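Side-chain contacts in methyltransferase (Thermus thermophilus, PDB 1WS6), which probably transfers a methyl group from S-adenosylmethionine to its substrate, perhaps a guanine of ribosomal RNA as in related RsmD enzymes: residues R77-K80 with E81-R85; L95-E98 with V99-E103; M122-A125 with A126-G129; R158-G162 with E163-T167. All blocks are in the same frame, centred on the assembly; numbering follows the deposited sequence.

Contact 1 of 4, residues R77-K80 with E81-R85; sequences RLLK and ENVRR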
loop_
_atom_site.group_PDB
_atom_site.type_symbol
_atom_site.label_atom_id
_atom_site.label_comp_id
_atom_site.label_asym_id
_atom_site.label_seq_id
_atom_site.Cartn_x
_atom_site.Cartn_y
_atom_site.Cartn_z
ATOM N N ARG A 77 8.763 1.907 -13.870
ATOM C CA ARG A 77 9.095 3.043 -14.709
ATOM C C ARG A 77 8.073 4.129 -14.416
ATOM O O ARG A 77 8.432 5.264 -14.137
ATOM C CB ARG A 77 9.037 2.627 -16.179
ATOM C CG ARG A 77 9.520 3.675 -17.159
ATOM C CD ARG A 77 9.615 3.095 -18.569
ATOM N NE ARG A 77 10.303 4.009 -19.479
ATOM C CZ ARG A 77 10.733 3.684 -20.700
ATOM N NH1 ARG A 77 10.548 2.456 -21.174
ATOM N NH2 ARG A 77 11.362 4.588 -21.445
ATOM N N LEU A 78 6.794 3.773 -14.469
ATOM C CA LEU A 78 5.733 4.728 -14.187
ATOM C C LEU A 78 5.785 5.221 -12.745
ATOM O O LEU A 78 5.487 6.383 -12.459
ATOM C CB LEU A 78 4.371 4.099 -14.448
ATOM C CG LEU A 78 4.073 3.815 -15.917
ATOM C CD1 LEU A 78 2.618 3.418 -16.066
ATOM C CD2 LEU A 78 4.377 5.056 -16.752
ATOM N N LEU A 79 6.161 4.323 -11.841
ATOM C CA LEU A 79 6.246 4.644 -10.424
ATOM C C LEU A 79 7.237 5.784 -10.198
ATOM O O LEU A 79 6.962 6.729 -9.464
ATOM C CB LEU A 79 6.700 3.410 -9.649
ATOM C CG LEU A 79 6.231 3.263 -8.206
ATOM C CD1 LEU A 79 7.209 2.366 -7.479
ATOM C CD2 LEU A 79 6.170 4.604 -7.525
ATOM N N LYS A 80 8.394 5.680 -10.838
ATOM C CA LYS A 80 9.429 6.685 -10.707
ATOM C C LYS A 80 8.999 7.993 -11.342
ATOM O O LYS A 80 9.297 9.075 -10.822
ATOM C CB LYS A 80 10.727 6.172 -11.325
ATOM C CG LYS A 80 11.282 4.971 -10.574
ATOM C CD LYS A 80 12.630 4.523 -11.107
ATOM C CE LYS A 80 13.160 3.341 -10.297
ATOM N NZ LYS A 80 14.477 2.849 -10.782
ATOM N N GLU A 81 8.297 7.900 -12.464
ATOM C CA GLU A 81 7.815 9.101 -13.118
ATOM C C GLU A 81 6.836 9.775 -12.165
ATOM O O GLU A 81 6.814 11.000 -12.053
ATOM C CB GLU A 81 7.094 8.775 -14.434
ATOM C CG GLU A 81 7.972 8.122 -15.491
ATOM C CD GLU A 81 7.358 8.190 -16.885
ATOM O OE1 GLU A 81 7.905 7.549 -17.815
ATOM O OE2 GLU A 81 6.334 8.894 -17.054
ATOM N N ASN A 82 6.033 8.972 -11.470
ATOM C CA ASN A 82 5.054 9.521 -10.552
ATOM C C ASN A 82 5.683 10.131 -9.312
ATOM O O ASN A 82 5.177 11.120 -8.789
ATOM C CB ASN A 82 4.011 8.462 -10.173
ATOM C CG ASN A 82 3.036 8.175 -11.309
ATOM O OD1 ASN A 82 2.721 9.060 -12.095
ATOM N ND2 ASN A 82 2.545 6.938 -11.387
ATOM N N VAL A 83 6.784 9.545 -8.845
ATOM C CA VAL A 83 7.487 10.063 -7.683
ATOM C C VAL A 83 7.982 11.453 -8.075
ATOM O O VAL A 83 8.001 12.376 -7.257
ATOM C CB VAL A 83 8.683 9.135 -7.293
ATOM C CG1 VAL A 83 9.698 9.884 -6.428
ATOM C CG2 VAL A 83 8.168 7.921 -6.522
ATOM N N ARG A 84 8.359 11.596 -9.343
ATOM C CA ARG A 84 8.832 12.861 -9.889
ATOM C C ARG A 84 7.704 13.883 -9.994
ATOM O O ARG A 84 7.826 14.994 -9.478
ATOM C CB ARG A 84 9.440 12.646 -11.274
ATOM C CG ARG A 84 10.873 12.160 -11.252
ATOM C CD ARG A 84 11.869 13.320 -11.218
ATOM N NE ARG A 84 12.256 13.744 -12.563
ATOM C CZ ARG A 84 13.226 14.615 -12.831
ATOM N NH1 ARG A 84 13.918 15.170 -11.843
ATOM N NH2 ARG A 84 13.514 14.922 -14.091
ATOM N N ARG A 85 6.610 13.514 -10.657
ATOM C CA ARG A 85 5.483 14.428 -10.815
ATOM C C ARG A 85 5.004 14.951 -9.467
ATOM O O ARG A 85 4.699 16.131 -9.328
ATOM C CB ARG A 85 4.306 13.744 -11.510
ATOM C CG ARG A 85 4.585 13.209 -12.898
ATOM C CD ARG A 85 3.370 12.461 -13.483
ATOM N NE ARG A 85 2.376 13.343 -14.105
ATOM C CZ ARG A 85 1.604 14.203 -13.442
ATOM N NH1 ARG A 85 1.700 14.310 -12.126
ATOM N NH2 ARG A 85 0.728 14.958 -14.094
#
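The flat amide of Asn82 lies against the backbone of Leu78, with the carbonyl oxygen of Leu78 over one face, 3.2 Å from Asn82 CG. The contact is about two and a half turns of helix 73-86, the helical arm of the beta-alpha-beta unit between strands 65-69 and 91-93 in this Rossmann-like fold. The polar ends of the amide look outward: OD1 accepts from the backbone N of Lys15 and ND2 donates to the carbonyl of Ser52. With both ends used, the amide plane is fixed in rotation and the helix is pinned to the loop segments beside it. A leucine here would probably leave the N-H of Lys15 and the carbonyl of Ser52 without their mates in a buried place.

The carboxylate of Glu81, a second flat group, reaches back along the solvent side of the helix. Its CG stands beside the backbone N, opposite the carbonyl carbon (chi1 -63°), which lays CG 3.2 Å from Arg77 O, and the extended chain carries OE1 to 4.6 Å from Arg77 NE. This is beyond a salt bridge, though the opposite charges probably attract weakly.

The apolar face is formed by Leu79 and Val83, which both rest on Val92 of strand 91-93; Leu79 also touches the putative glycine-rich loop. Underneath run the regular i to i+4 bonds, the shortest from Asn82 N to Leu78 O at 2.8 Å. One turn along, the methyls Leu79 CD2 and Val83 CG2 meet obliquely at 4.0 Å.

Contact 2 of 4, residues L95-E98 with V99-E103; sequences LPVE and VFLPE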
loop_
_atom_site.group_PDB
_atom_site.type_symbol
_atom_site.label_atom_id
_atom_site.label_comp_id
_atom_site.label_asym_id
_atom_site.label_seq_id
_atom_site.Cartn_x
_atom_site.Cartn_y
_atom_site.Cartn_z
ATOM N N LEU A 95 11.649 -5.076 -7.048
ATOM C CA LEU A 95 11.845 -6.509 -6.951
ATOM C C LEU A 95 10.586 -7.173 -6.424
ATOM O O LEU A 95 9.718 -6.516 -5.844
ATOM C CB LEU A 95 13.047 -6.815 -6.057
ATOM C CG LEU A 95 13.083 -6.140 -4.694
ATOM C CD1 LEU A 95 12.174 -6.881 -3.752
ATOM C CD2 LEU A 95 14.503 -6.140 -4.158
ATOM N N PRO A 96 10.462 -8.487 -6.647
ATOM C CA PRO A 96 9.310 -9.267 -6.203
ATOM C C PRO A 96 9.126 -9.198 -4.694
ATOM O O PRO A 96 10.094 -9.180 -3.933
ATOM C CB PRO A 96 9.628 -10.673 -6.712
ATOM C CG PRO A 96 11.108 -10.704 -6.756
ATOM C CD PRO A 96 11.456 -9.346 -7.306
ATOM N N VAL A 97 7.872 -9.142 -4.268
ATOM C CA VAL A 97 7.556 -9.060 -2.853
ATOM C C VAL A 97 8.107 -10.258 -2.081
ATOM O O VAL A 97 8.506 -10.129 -0.922
ATOM C CB VAL A 97 6.036 -8.980 -2.659
ATOM C CG1 VAL A 97 5.686 -8.935 -1.182
ATOM C CG2 VAL A 97 5.506 -7.754 -3.394
ATOM N N GLU A 98 8.133 -11.417 -2.737
ATOM C CA GLU A 98 8.618 -12.650 -2.122
ATOM C C GLU A 98 10.121 -12.611 -1.818
ATOM O O GLU A 98 10.634 -13.437 -1.059
ATOM C CB GLU A 98 8.290 -13.837 -3.030
ATOM C CG GLU A 98 8.796 -13.676 -4.469
ATOM C CD GLU A 98 8.620 -14.937 -5.306
ATOM O OE1 GLU A 98 7.471 -15.276 -5.669
ATOM O OE2 GLU A 98 9.643 -15.595 -5.593
ATOM N N VAL A 99 10.831 -11.664 -2.424
ATOM C CA VAL A 99 12.259 -11.535 -2.172
ATOM C C VAL A 99 12.448 -10.428 -1.144
ATOM O O VAL A 99 13.250 -10.548 -0.220
ATOM C CB VAL A 99 13.057 -11.157 -3.450
ATOM C CG1 VAL A 99 14.519 -10.879 -3.081
ATOM C CG2 VAL A 99 12.973 -12.274 -4.481
ATOM N N PHE A 100 11.679 -9.358 -1.299
ATOM C CA PHE A 100 11.764 -8.212 -0.398
ATOM C C PHE A 100 11.488 -8.526 1.070
ATOM O O PHE A 100 12.266 -8.149 1.944
ATOM C CB PHE A 100 10.801 -7.102 -0.835
ATOM C CG PHE A 100 10.711 -5.968 0.144
ATOM C CD1 PHE A 100 11.651 -4.945 0.132
ATOM C CD2 PHE A 100 9.703 -5.936 1.096
ATOM C CE1 PHE A 100 11.585 -3.911 1.051
ATOM C CE2 PHE A 100 9.628 -4.911 2.019
ATOM C CZ PHE A 100 10.570 -3.893 2.000
ATOM N N LEU A 101 10.371 -9.188 1.343
ATOM C CA LEU A 101 10.008 -9.510 2.717
ATOM C C LEU A 101 11.138 -10.164 3.512
ATOM O O LEU A 101 11.519 -9.671 4.574
ATOM C CB LEU A 101 8.762 -10.399 2.745
ATOM C CG LEU A 101 7.506 -9.754 2.150
ATOM C CD1 LEU A 101 6.318 -10.699 2.326
ATOM C CD2 LEU A 101 7.238 -8.406 2.828
ATOM N N PRO A 102 11.693 -11.279 3.009
ATOM C CA PRO A 102 12.779 -11.954 3.725
ATOM C C PRO A 102 13.916 -10.991 4.011
ATOM O O PRO A 102 14.367 -10.859 5.145
ATOM C CB PRO A 102 13.205 -13.060 2.761
ATOM C CG PRO A 102 11.975 -13.324 1.961
ATOM C CD PRO A 102 11.413 -11.947 1.726
ATOM N N GLU A 103 14.373 -10.307 2.973
ATOM C CA GLU A 103 15.474 -9.370 3.122
ATOM C C GLU A 103 15.155 -8.193 4.037
ATOM O O GLU A 103 15.999 -7.767 4.825
ATOM C CB GLU A 103 15.915 -8.878 1.743
ATOM C CG GLU A 103 16.624 -9.964 0.950
ATOM C CD GLU A 103 16.908 -9.583 -0.486
ATOM O OE1 GLU A 103 17.123 -8.382 -0.777
ATOM O OE2 GLU A 103 16.930 -10.502 -1.322
#
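Leu95 folds back over the start of helix 97-106 and sets its CD1 methyl in the hollow beside the backbone N of Phe100, against Phe100 CB; the modelled 3.2 Å is shorter than a normal methyl contact, and its exact value is doubtful. The Leu95 side chain gets there because its CG sits between the backbone N and the carbonyl carbon (chi1 51°); the two side chains cross at about a right angle. Next to this, the ring carbon Pro96 CG lies beside Val99 CG2, modelled at a rather short 3.3 Å.

Pro96 is the N-cap residue. Its carbonyl oxygen takes two N-H groups, from Phe100 N in the carbonyl plane at 3.1 Å and from Val99 N well above that plane at 3.0 Å. On the inner side, the Val97 CG1 methyl rests against the branch of Leu101, 3.9 Å from its CG. An alanine in place of Leu101 is likely to open a gap beside Val97 CG1 and leave Leu136 without its neighbour. Farther along, Pro102 has no N-H to give, and its CD packs 3.3 Å from Glu98 O, where the helix kinks.

Val97 and Phe100 turn to the parallel part of the mixed sheet, touching Val69 of strand 65-69 along with Pro48 and Leu46 of strand 44-48, while the helix leads on from strand 91-93 to strand 111-116.

Contact 3 of 4, residues M122-A125 with A126-G129; sequences MDLA and ALFG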
loop_
_atom_site.group_PDB
_atom_site.type_symbol
_atom_site.label_atom_id
_atom_site.label_comp_id
_atom_site.label_asym_id
_atom_site.label_seq_id
_atom_site.Cartn_x
_atom_site.Cartn_y
_atom_site.Cartn_z
HETATM N N MSE A 122 -3.992 -13.437 -8.235
HETATM C CA MSE A 122 -3.076 -14.205 -7.401
HETATM C C MSE A 122 -3.807 -14.813 -6.207
HETATM O O MSE A 122 -4.981 -14.535 -5.980
HETATM C CB MSE A 122 -1.944 -13.309 -6.913
HETATM C CG MSE A 122 -1.145 -12.726 -8.032
HETATM SE SE MSE A 122 0.170 -11.490 -7.419
HETATM C CE MSE A 122 1.619 -12.688 -6.970
ATOM N N ASP A 123 -3.106 -15.648 -5.451
ATOM C CA ASP A 123 -3.693 -16.289 -4.282
ATOM C C ASP A 123 -3.697 -15.297 -3.123
ATOM O O ASP A 123 -2.829 -15.336 -2.252
ATOM C CB ASP A 123 -2.889 -17.548 -3.916
ATOM C CG ASP A 123 -3.525 -18.354 -2.786
ATOM O OD1 ASP A 123 -3.335 -19.588 -2.765
ATOM O OD2 ASP A 123 -4.200 -17.769 -1.910
ATOM N N LEU A 124 -4.668 -14.393 -3.128
ATOM C CA LEU A 124 -4.769 -13.410 -2.063
ATOM C C LEU A 124 -5.218 -14.157 -0.826
ATOM O O LEU A 124 -6.416 -14.375 -0.620
ATOM C CB LEU A 124 -5.809 -12.343 -2.386
ATOM C CG LEU A 124 -5.761 -11.656 -3.742
ATOM C CD1 LEU A 124 -6.680 -10.445 -3.699
ATOM C CD2 LEU A 124 -4.343 -11.240 -4.064
ATOM N N ALA A 125 -4.258 -14.556 -0.009
ATOM C CA ALA A 125 -4.532 -15.290 1.214
ATOM C C ALA A 125 -3.180 -15.862 1.569
ATOM O O ALA A 125 -2.679 -15.669 2.673
ATOM C CB ALA A 125 -5.538 -16.404 0.959
ATOM N N ALA A 126 -2.588 -16.569 0.618
ATOM C CA ALA A 126 -1.259 -17.099 0.835
ATOM C C ALA A 126 -0.369 -15.853 0.901
ATOM O O ALA A 126 0.533 -15.767 1.734
ATOM C CB ALA A 126 -0.845 -17.991 -0.328
ATOM N N LEU A 127 -0.641 -14.883 0.028
ATOM C CA LEU A 127 0.142 -13.646 0.011
ATOM C C LEU A 127 -0.003 -12.880 1.321
ATOM O O LEU A 127 0.997 -12.460 1.905
ATOM C CB LEU A 127 -0.250 -12.750 -1.177
ATOM C CG LEU A 127 0.270 -13.224 -2.542
ATOM C CD1 LEU A 127 -0.132 -12.241 -3.604
ATOM C CD2 LEU A 127 1.789 -13.357 -2.508
ATOM N N PHE A 128 -1.235 -12.715 1.792
ATOM C CA PHE A 128 -1.471 -12.004 3.050
ATOM C C PHE A 128 -0.790 -12.770 4.173
ATOM O O PHE A 128 -0.193 -12.174 5.067
ATOM C CB PHE A 128 -2.972 -11.899 3.344
ATOM C CG PHE A 128 -3.730 -11.044 2.365
ATOM C CD1 PHE A 128 -5.073 -11.293 2.102
ATOM C CD2 PHE A 128 -3.115 -9.984 1.722
ATOM C CE1 PHE A 128 -5.786 -10.497 1.216
ATOM C CE2 PHE A 128 -3.821 -9.183 0.835
ATOM C CZ PHE A 128 -5.156 -9.438 0.582
ATOM N N GLY A 129 -0.882 -14.097 4.111
ATOM C CA GLY A 129 -0.267 -14.941 5.118
ATOM C C GLY A 129 1.220 -14.681 5.219
ATOM O O GLY A 129 1.772 -14.600 6.313
#
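Met122, built as selenomethionine, lays its end across Leu127 at about a right angle: CE comes to 3.8 Å from Leu127 CD1, with SE almost as near to the same methyl. The chain reaches this place by a bend at its last torsion (chi3 84°). Next to it, Leu124 CB packs 4.0 Å from Phe128 CE1, approaching the ring obliquely. On this close-packed side Leu124 and Phe128 are buried and both reach His147 of strand 141-148, while Met122 and Leu127 share Phe49.

The contact is a strand-to-helix connection of the Rossmann-like fold, in which the loop after strand 111-116 runs into helix 126-134, with Ala125 at the N-cap. The loop has just passed the sequence Ala-Pro-Pro-Tyr, which probably occupies the place of the (N/D)PPY motif of related methyltransferases, with alanine first. An inverse gamma turn centred on Asp123 sharpens the bend ahead of the helix.

The solvent side, made of Asp123, Ala125 and Ala126, has little side-chain packing and is held mainly by polar bonds. Asp123 grips the first turn through both its carbonyl and its carboxylate. O accepts from Leu127 N at 3.2 Å, nearly straight (172° at the hydrogen), and weakly from Ala126 N. OD2 takes Ala126 N, also at 3.2 Å, from well above the carboxylate plane. CG lying opposite the backbone N (chi1 -174°) places it there, and the negative charge would probably suit the N-H groups of the first turn. Ala126 CB closes against Asp123 CG at 3.7 Å, and Ala125 O receives Gly129 N at 2.8 Å.

Contact 4 of 4, residues R158-G162 with E163-T167; sequences RRVYG and ENALT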
loop_
_atom_site.group_PDB
_atom_site.type_symbol
_atom_site.label_atom_id
_atom_site.label_comp_id
_atom_site.label_asym_id
_atom_site.label_seq_id
_atom_site.Cartn_x
_atom_site.Cartn_y
_atom_site.Cartn_z
ATOM N N ARG A 158 -13.340 -5.969 9.064
ATOM C CA ARG A 158 -13.407 -5.554 7.677
ATOM C C ARG A 158 -14.306 -4.358 7.402
ATOM O O ARG A 158 -15.185 -4.019 8.189
ATOM C CB ARG A 158 -13.831 -6.731 6.788
ATOM C CG ARG A 158 -14.961 -7.565 7.339
ATOM C CD ARG A 158 -15.660 -8.341 6.226
ATOM N NE ARG A 158 -14.762 -9.241 5.527
ATOM C CZ ARG A 158 -14.977 -9.693 4.297
ATOM N NH1 ARG A 158 -16.064 -9.323 3.634
ATOM N NH2 ARG A 158 -14.095 -10.502 3.728
ATOM N N ARG A 159 -14.031 -3.710 6.276
ATOM C CA ARG A 159 -14.778 -2.558 5.796
ATOM C C ARG A 159 -14.966 -2.837 4.312
ATOM O O ARG A 159 -13.991 -3.046 3.593
ATOM C CB ARG A 159 -13.986 -1.254 5.956
ATOM C CG ARG A 159 -14.113 -0.542 7.307
ATOM C CD ARG A 159 -12.976 -0.911 8.240
ATOM N NE ARG A 159 -12.725 0.110 9.258
ATOM C CZ ARG A 159 -12.200 1.311 9.011
ATOM N NH1 ARG A 159 -11.864 1.659 7.770
ATOM N NH2 ARG A 159 -11.998 2.164 10.009
ATOM N N VAL A 160 -16.220 -2.849 3.866
ATOM C CA VAL A 160 -16.546 -3.103 2.473
ATOM C C VAL A 160 -16.820 -1.806 1.723
ATOM O O VAL A 160 -17.459 -0.903 2.253
ATOM C CB VAL A 160 -17.787 -4.012 2.372
ATOM C CG1 VAL A 160 -18.215 -4.168 0.926
ATOM C CG2 VAL A 160 -17.479 -5.371 2.992
ATOM N N TYR A 161 -16.323 -1.724 0.490
ATOM C CA TYR A 161 -16.507 -0.555 -0.377
ATOM C C TYR A 161 -16.910 -1.057 -1.745
ATOM O O TYR A 161 -16.062 -1.347 -2.593
ATOM C CB TYR A 161 -15.215 0.259 -0.490
ATOM C CG TYR A 161 -14.779 0.828 0.833
ATOM C CD1 TYR A 161 -13.826 0.185 1.609
ATOM C CD2 TYR A 161 -15.384 1.965 1.348
ATOM C CE1 TYR A 161 -13.497 0.656 2.857
ATOM C CE2 TYR A 161 -15.062 2.442 2.594
ATOM C CZ TYR A 161 -14.122 1.783 3.347
ATOM O OH TYR A 161 -13.833 2.239 4.610
ATOM N N GLY A 162 -18.216 -1.164 -1.956
ATOM C CA GLY A 162 -18.703 -1.665 -3.222
ATOM C C GLY A 162 -18.302 -3.122 -3.399
ATOM O O GLY A 162 -18.781 -3.995 -2.676
ATOM N N GLU A 163 -17.402 -3.382 -4.343
ATOM C CA GLU A 163 -16.962 -4.746 -4.616
ATOM C C GLU A 163 -15.650 -5.129 -3.923
ATOM O O GLU A 163 -15.248 -6.296 -3.945
ATOM C CB GLU A 163 -16.817 -4.945 -6.125
ATOM C CG GLU A 163 -17.306 -6.297 -6.618
ATOM C CD GLU A 163 -18.825 -6.419 -6.606
ATOM O OE1 GLU A 163 -19.334 -7.540 -6.833
ATOM O OE2 GLU A 163 -19.511 -5.396 -6.383
ATOM N N ASN A 164 -14.981 -4.155 -3.314
ATOM C CA ASN A 164 -13.728 -4.429 -2.629
ATOM C C ASN A 164 -13.881 -4.318 -1.122
ATOM O O ASN A 164 -14.746 -3.601 -0.617
ATOM C CB ASN A 164 -12.642 -3.451 -3.064
ATOM C CG ASN A 164 -12.453 -3.413 -4.559
ATOM O OD1 ASN A 164 -13.060 -2.596 -5.257
ATOM N ND2 ASN A 164 -11.614 -4.304 -5.066
ATOM N N ALA A 165 -13.027 -5.029 -0.402
ATOM C CA ALA A 165 -13.052 -4.984 1.044
ATOM C C ALA A 165 -11.634 -4.763 1.555
ATOM O O ALA A 165 -10.657 -5.041 0.856
ATOM C CB ALA A 165 -13.607 -6.287 1.603
ATOM N N LEU A 166 -11.526 -4.234 2.765
ATOM C CA LEU A 166 -10.233 -4.029 3.377
ATOM C C LEU A 166 -10.282 -4.769 4.695
ATOM O O LEU A 166 -11.259 -4.655 5.436
ATOM C CB LEU A 166 -9.967 -2.548 3.637
ATOM C CG LEU A 166 -9.570 -1.651 2.459
ATOM C CD1 LEU A 166 -9.408 -0.214 2.957
ATOM C CD2 LEU A 166 -8.273 -2.156 1.833
ATOM N N THR A 167 -9.257 -5.561 4.977
ATOM C CA THR A 167 -9.202 -6.275 6.239
ATOM C C THR A 167 -8.075 -5.634 7.016
ATOM O O THR A 167 -6.949 -5.563 6.532
ATOM C CB THR A 167 -8.896 -7.774 6.054
ATOM O OG1 THR A 167 -10.068 -8.448 5.585
ATOM C CG2 THR A 167 -8.465 -8.394 7.373
HETATM O O HOH W 1 -12.005 -10.287 5.596
#
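Thr167 OG1 is held by two partners, NE2 of His147 in the next strand and a water 2.7 Å away. The same water accepts from Arg158 NH2 at 2.8 Å and lies in the guanidinium plane at its edge, so it joins the two side chains of one non-hydrogen-bonded pair. A bend in the arginine chain (chi3 60°) swings the guanidinium along the hairpin toward the turn, bringing Ala165 CB over one of its faces. NH1 meanwhile bonds to the carbonyl of Lys149.

The strands close through a type II' turn from Tyr161 to Asn164, with Gly162 at its second position and at positive phi. The shortest direct bond between the strands, Tyr161 N to Asn164 O at 2.7 Å, is nearly straight; the return bond from Asn164 N to Tyr161 O measures 3.1 Å and comes from above the carbonyl plane. On the sheet face of Tyr161 and Leu166, ring atom CE1 and methyl CD1 meet obliquely at 4.2 Å.

This beta hairpin forms one margin of the seven-stranded sheet. Strand 157-161 is outermost, strand 164-170 pairs onward with strand 141-148, and Tyr161 and Leu166 pack against Leu27 of helix 25-38.

All four contacts are local and follow one another along the chain; none nests in or crosses another. Contact 1 is the middle of helix 73-86, which connects strands 65-69 and 91-93 at one end of the sheet. After strand 91-93, contact 2 starts the helix that leads across to strand 111-116. Contact 3 then turns the loop after that strand into helix 126-134, with its centre about 14 Å from that of contact 2; both touch Phe49. Contact 4 closes the last hairpin on the far side of the chain's centre from contact 1, centres about 28 Å apart. Contacts 3 and 4 both reach His147 of strand 141-148.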